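Local coordinates for maltose/maltodextrin-binding protein (Thermus thermophilus, PDB 2GH9), which binds maltotriose and probably serves as the periplasmic binding protein that delivers maltodextrins for uptake, at residues E340-L354 with I366-I378. Residues are numbered along the deposited sequence; the frame is centred on the assembly and turned at random.
Sequences EMGKVWGPWGNAISL and IVEDMVAEIKKAI. With GLC (alpha-D-glucopyranose), chain B.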
loop_
_atom_site.group_PDB
_atom_site.type_symbol
_atom_site.label_atom_id
_atom_site.label_comp_id
_atom_site.label_asym_id
_atom_site.label_seq_id
_atom_site.Cartn_x
_atom_site.Cartn_y
_atom_site.Cartn_z
ATOM N N GLU A 340 -4.834 -14.840 7.489
ATOM C CA GLU A 340 -6.120 -14.312 7.923
ATOM C C GLU A 340 -6.377 -12.861 7.495
ATOM O O GLU A 340 -7.524 -12.438 7.364
ATOM C CB GLU A 340 -6.208 -14.427 9.453
ATOM C CG GLU A 340 -6.275 -15.884 9.954
ATOM C CD GLU A 340 -4.914 -16.534 10.218
ATOM O OE1 GLU A 340 -3.853 -15.907 10.014
ATOM O OE2 GLU A 340 -4.917 -17.707 10.648
ATOM N N MET A 341 -5.308 -12.101 7.256
ATOM C CA MET A 341 -5.452 -10.731 6.747
ATOM C C MET A 341 -6.359 -10.677 5.502
ATOM O O MET A 341 -7.158 -9.753 5.359
ATOM C CB MET A 341 -4.063 -10.121 6.451
ATOM C CG MET A 341 -4.032 -8.615 6.448
ATOM S SD MET A 341 -4.812 -7.817 7.870
ATOM C CE MET A 341 -6.200 -6.986 7.099
ATOM N N GLY A 342 -6.256 -11.670 4.617
ATOM C CA GLY A 342 -7.107 -11.744 3.418
ATOM C C GLY A 342 -8.611 -11.750 3.703
ATOM O O GLY A 342 -9.413 -11.261 2.896
ATOM N N LYS A 343 -8.979 -12.309 4.857
ATOM C CA LYS A 343 -10.372 -12.339 5.328
ATOM C C LYS A 343 -10.882 -10.990 5.858
ATOM O O LYS A 343 -12.088 -10.737 5.836
ATOM C CB LYS A 343 -10.545 -13.402 6.433
ATOM C CG LYS A 343 -10.685 -14.846 5.935
ATOM C CD LYS A 343 -9.370 -15.614 6.001
ATOM C CE LYS A 343 -9.589 -17.142 6.020
ATOM N NZ LYS A 343 -8.270 -17.871 6.062
ATOM N N VAL A 344 -9.985 -10.126 6.329
ATOM C CA VAL A 344 -10.393 -8.880 7.020
ATOM C C VAL A 344 -10.826 -7.757 6.072
ATOM O O VAL A 344 -11.809 -7.076 6.333
ATOM C CB VAL A 344 -9.293 -8.392 7.974
ATOM C CG1 VAL A 344 -9.672 -7.026 8.606
ATOM C CG2 VAL A 344 -9.056 -9.434 9.077
ATOM N N TRP A 345 -10.113 -7.588 4.962
ATOM C CA TRP A 345 -10.304 -6.433 4.083
ATOM C C TRP A 345 -11.740 -6.275 3.572
ATOM O O TRP A 345 -12.264 -5.158 3.482
ATOM C CB TRP A 345 -9.364 -6.525 2.871
ATOM C CG TRP A 345 -7.883 -6.556 3.159
ATOM C CD1 TRP A 345 -7.008 -7.547 2.820
ATOM C CD2 TRP A 345 -7.086 -5.519 3.769
ATOM N NE1 TRP A 345 -5.745 -7.215 3.196
ATOM C CE2 TRP A 345 -5.751 -5.977 3.779
ATOM C CE3 TRP A 345 -7.372 -4.259 4.307
ATOM C CZ2 TRP A 345 -4.701 -5.221 4.307
ATOM C CZ3 TRP A 345 -6.340 -3.521 4.842
ATOM C CH2 TRP A 345 -5.010 -4.004 4.835
ATOM N N GLY A 346 -12.362 -7.382 3.187
ATOM C CA GLY A 346 -13.712 -7.330 2.614
ATOM C C GLY A 346 -14.750 -6.758 3.576
ATOM O O GLY A 346 -15.340 -5.711 3.286
ATOM N N PRO A 347 -14.986 -7.440 4.715
ATOM C CA PRO A 347 -15.933 -6.925 5.719
ATOM C C PRO A 347 -15.534 -5.562 6.297
ATOM O O PRO A 347 -16.414 -4.763 6.641
ATOM C CB PRO A 347 -15.901 -7.991 6.814
ATOM C CG PRO A 347 -15.410 -9.240 6.122
ATOM C CD PRO A 347 -14.419 -8.736 5.120
ATOM N N TRP A 348 -14.223 -5.304 6.402
ATOM C CA TRP A 348 -13.728 -4.014 6.903
ATOM C C TRP A 348 -14.134 -2.887 5.982
ATOM O O TRP A 348 -14.644 -1.865 6.443
ATOM C CB TRP A 348 -12.202 -4.057 7.077
ATOM C CG TRP A 348 -11.564 -2.881 7.768
ATOM C CD1 TRP A 348 -12.181 -1.799 8.348
ATOM C CD2 TRP A 348 -10.166 -2.702 7.987
ATOM N NE1 TRP A 348 -11.246 -0.962 8.908
ATOM C CE2 TRP A 348 -10.002 -1.496 8.712
ATOM C CE3 TRP A 348 -9.031 -3.446 7.648
ATOM C CZ2 TRP A 348 -8.756 -1.016 9.076
ATOM C CZ3 TRP A 348 -7.806 -2.978 8.026
ATOM C CH2 TRP A 348 -7.668 -1.773 8.724
ATOM N N GLY A 349 -13.911 -3.083 4.687
ATOM C CA GLY A 349 -14.287 -2.131 3.658
ATOM C C GLY A 349 -15.793 -2.057 3.433
ATOM O O GLY A 349 -16.327 -1.004 3.077
ATOM N N ASN A 350 -16.473 -3.182 3.632
ATOM C CA ASN A 350 -17.934 -3.201 3.578
ATOM C C ASN A 350 -18.511 -2.333 4.699
ATOM O O ASN A 350 -19.457 -1.588 4.485
ATOM C CB ASN A 350 -18.461 -4.642 3.644
ATOM C CG ASN A 350 -18.184 -5.442 2.354
ATOM O OD1 ASN A 350 -17.811 -4.883 1.309
ATOM N ND2 ASN A 350 -18.384 -6.766 2.430
ATOM N N ALA A 351 -17.921 -2.417 5.884
ATOM C CA ALA A 351 -18.355 -1.605 7.021
ATOM C C ALA A 351 -18.254 -0.109 6.707
ATOM O O ALA A 351 -19.175 0.660 7.006
ATOM C CB ALA A 351 -17.535 -1.946 8.242
ATOM N N ILE A 352 -17.132 0.301 6.105
ATOM C CA ILE A 352 -16.883 1.716 5.808
ATOM C C ILE A 352 -17.868 2.232 4.781
ATOM O O ILE A 352 -18.453 3.319 4.940
ATOM C CB ILE A 352 -15.406 1.967 5.337
ATOM C CG1 ILE A 352 -14.435 1.640 6.478
ATOM C CG2 ILE A 352 -15.235 3.429 4.788
ATOM C CD1 ILE A 352 -12.963 1.402 6.061
ATOM N N SER A 353 -18.045 1.464 3.711
ATOM C CA SER A 353 -19.000 1.821 2.673
ATOM C C SER A 353 -20.440 1.943 3.227
ATOM O O SER A 353 -21.165 2.848 2.840
ATOM C CB SER A 353 -18.936 0.809 1.516
ATOM O OG SER A 353 -17.748 1.015 0.768
ATOM N N LEU A 354 -20.831 1.040 4.121
ATOM C CA LEU A 354 -22.145 1.124 4.797
ATOM C C LEU A 354 -22.266 2.375 5.669
ATOM O O LEU A 354 -23.310 3.041 5.695
ATOM C CB LEU A 354 -22.375 -0.098 5.695
ATOM C CG LEU A 354 -23.257 -1.250 5.221
ATOM C CD1 LEU A 354 -22.793 -1.796 3.900
ATOM C CD2 LEU A 354 -23.270 -2.334 6.296
ATOM N N ILE A 366 -22.998 -1.715 12.637
ATOM C CA ILE A 366 -22.093 -1.927 11.495
ATOM C C ILE A 366 -20.781 -2.534 11.988
ATOM O O ILE A 366 -20.335 -3.561 11.466
ATOM C CB ILE A 366 -21.839 -0.615 10.699
ATOM C CG1 ILE A 366 -23.100 -0.226 9.920
ATOM C CG2 ILE A 366 -20.646 -0.785 9.728
ATOM C CD1 ILE A 366 -23.036 1.091 9.206
ATOM N N VAL A 367 -20.190 -1.926 13.015
ATOM C CA VAL A 367 -18.946 -2.446 13.591
ATOM C C VAL A 367 -19.145 -3.838 14.212
ATOM O O VAL A 367 -18.276 -4.718 14.084
ATOM C CB VAL A 367 -18.346 -1.467 14.637
ATOM C CG1 VAL A 367 -17.126 -2.079 15.316
ATOM C CG2 VAL A 367 -17.989 -0.132 13.978
ATOM N N GLU A 368 -20.277 -4.038 14.889
ATOM C CA GLU A 368 -20.595 -5.352 15.475
ATOM C C GLU A 368 -20.658 -6.445 14.402
ATOM O O GLU A 368 -20.044 -7.504 14.549
ATOM C CB GLU A 368 -21.914 -5.306 16.276
ATOM C CG GLU A 368 -21.775 -4.682 17.672
ATOM C CD GLU A 368 -23.108 -4.523 18.438
ATOM O OE1 GLU A 368 -24.205 -4.693 17.855
ATOM O OE2 GLU A 368 -23.031 -4.208 19.645
ATOM N N ASP A 369 -21.388 -6.163 13.330
ATOM C CA ASP A 369 -21.548 -7.071 12.200
ATOM C C ASP A 369 -20.225 -7.322 11.465
ATOM O O ASP A 369 -19.932 -8.459 11.078
ATOM C CB ASP A 369 -22.581 -6.517 11.205
ATOM C CG ASP A 369 -24.014 -6.418 11.796
ATOM O OD1 ASP A 369 -24.292 -6.988 12.889
ATOM O OD2 ASP A 369 -24.858 -5.747 11.153
ATOM N N MET A 370 -19.434 -6.260 11.270
ATOM C CA MET A 370 -18.097 -6.388 10.684
ATOM C C MET A 370 -17.273 -7.400 11.467
ATOM O O MET A 370 -16.737 -8.349 10.894
ATOM C CB MET A 370 -17.383 -5.031 10.688
ATOM C CG MET A 370 -15.933 -5.045 10.150
ATOM S SD MET A 370 -15.057 -3.512 10.550
ATOM C CE MET A 370 -14.318 -3.903 12.130
ATOM N N VAL A 371 -17.176 -7.171 12.775
ATOM C CA VAL A 371 -16.475 -8.065 13.697
ATOM C C VAL A 371 -17.019 -9.511 13.641
ATOM O O VAL A 371 -16.242 -10.481 13.675
ATOM C CB VAL A 371 -16.566 -7.538 15.159
ATOM C CG1 VAL A 371 -16.073 -8.588 16.151
ATOM C CG2 VAL A 371 -15.775 -6.222 15.315
ATOM N N ALA A 372 -18.347 -9.637 13.562
ATOM C CA ALA A 372 -19.017 -10.946 13.465
ATOM C C ALA A 372 -18.655 -11.674 12.166
ATOM O O ALA A 372 -18.258 -12.838 12.201
ATOM C CB ALA A 372 -20.516 -10.778 13.568
ATOM N N GLU A 373 -18.792 -10.972 11.041
ATOM C CA GLU A 373 -18.383 -11.457 9.707
ATOM C C GLU A 373 -16.925 -11.910 9.603
ATOM O O GLU A 373 -16.642 -12.943 8.990
ATOM C CB GLU A 373 -18.607 -10.372 8.662
ATOM C CG GLU A 373 -20.061 -10.138 8.304
ATOM C CD GLU A 373 -20.248 -9.076 7.230
ATOM O OE1 GLU A 373 -19.300 -8.816 6.445
ATOM O OE2 GLU A 373 -21.359 -8.501 7.163
ATOM N N ILE A 374 -16.014 -11.121 10.172
ATOM C CA ILE A 374 -14.590 -11.466 10.210
ATOM C C ILE A 374 -14.320 -12.699 11.075
ATOM O O ILE A 374 -13.541 -13.563 10.675
ATOM C CB ILE A 374 -13.701 -10.272 10.708
ATOM C CG1 ILE A 374 -13.689 -9.139 9.675
ATOM C CG2 ILE A 374 -12.288 -10.723 10.968
ATOM C CD1 ILE A 374 -13.128 -7.825 10.197
ATOM N N LYS A 375 -14.947 -12.778 12.254
ATOM C CA LYS A 375 -14.784 -13.951 13.143
ATOM C C LYS A 375 -15.204 -15.229 12.431
ATOM O O LYS A 375 -14.499 -16.247 12.484
ATOM C CB LYS A 375 -15.590 -13.802 14.445
ATOM C CG LYS A 375 -14.901 -12.961 15.506
ATOM C CD LYS A 375 -15.685 -12.930 16.827
ATOM C CE LYS A 375 -15.170 -11.821 17.753
ATOM N NZ LYS A 375 -15.784 -11.842 19.126
ATOM N N LYS A 376 -16.351 -15.152 11.764
ATOM C CA LYS A 376 -16.886 -16.260 10.972
ATOM C C LYS A 376 -15.971 -16.675 9.815
ATOM O O LYS A 376 -15.798 -17.871 9.571
ATOM C CB LYS A 376 -18.296 -15.923 10.459
ATOM C CG LYS A 376 -19.386 -16.214 11.509
ATOM C CD LYS A 376 -20.624 -15.324 11.373
ATOM C CE LYS A 376 -21.654 -15.621 12.475
ATOM N NZ LYS A 376 -23.041 -15.179 12.091
ATOM N N ALA A 377 -15.378 -15.695 9.129
ATOM C CA ALA A 377 -14.510 -15.965 7.976
ATOM C C ALA A 377 -13.178 -16.586 8.394
ATOM O O ALA A 377 -12.611 -17.399 7.651
ATOM C CB ALA A 377 -14.284 -14.698 7.155
ATOM N N ILE A 378 -12.684 -16.214 9.575
ATOM C CA ILE A 378 -11.457 -16.806 10.111
ATOM C C ILE A 378 -11.673 -18.256 10.581
ATOM O O ILE A 378 -11.021 -19.170 10.072
ATOM C CB ILE A 378 -10.850 -15.952 11.260
ATOM C CG1 ILE A 378 -10.286 -14.634 10.707
ATOM C CG2 ILE A 378 -9.751 -16.720 11.979
ATOM C CD1 ILE A 378 -9.290 -13.945 11.631
HETATM C C1 GLC B . -3.940 -3.060 0.423
HETATM C C2 GLC B . -3.540 -4.519 0.545
HETATM C C3 GLC B . -4.495 -5.398 -0.245
HETATM C C4 GLC B . -5.925 -5.104 0.191
HETATM C C5 GLC B . -6.272 -3.611 0.086
HETATM C C6 GLC B . -7.661 -3.265 0.641
HETATM O O2 GLC B . -2.190 -4.709 0.080
HETATM O O3 GLC B . -4.186 -6.771 -0.024
HETATM O O4 GLC B . -6.797 -5.886 -0.625
HETATM O O5 GLC B . -5.310 -2.849 0.820
HETATM O O6 GLC B . -8.084 -2.010 0.095
#
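Glu340 opens the contact by laying its CB and CG across the CD1 methyl of Ile378, the two side chains crossing at about a right angle. Lys343 then runs its aliphatic part over Ala377, CG lying 3.8 Å from the alanine CB, and a bend at chi2 (98°) brings CE back to the Ala377 carbonyl oxygen. With Val344 the contact turns inward: CG1 meets Ile374 CD1 at 3.9 Å while CG2 touches the CG2 branch of the same isoleucine, and Phe172 lies against the valine as well. The two helices run antiparallel, their N-to-C directions 163° apart and their short axes 9.0 Å apart at closest approach; they are the last two of this periplasmic binding protein fold, and the first carries a residue of the sugar pocket. That residue, Trp345, points away from helix 363-378 and is sandwiched between Met341 CE, over the centre of one face, and the glucose, whose C4 sits 3.5 Å above the plane on the other face, offset toward the rim. With an alanine here the glucose would probably lose its stacking surface, and the Met341 methyl the ring it covers. Back at the helix interface, Pro347 sets CB against Ile374 CG1 (3.8 Å) and beside Glu373 OE1. Trp348 lies alongside Met370, both pointing the same way, in an oblique Met-aromatic contact with SD 4.8 Å from the centroid of the five-membered ring; chi1 (177°) and chi2 of the methionine are both near trans, an extended chain that takes SD toward the indole. Ala351 CB lies 3.6 Å from Ile366 CG2 and also touches Met370 SD, and Leu354 CB rests on Ile366 CD1.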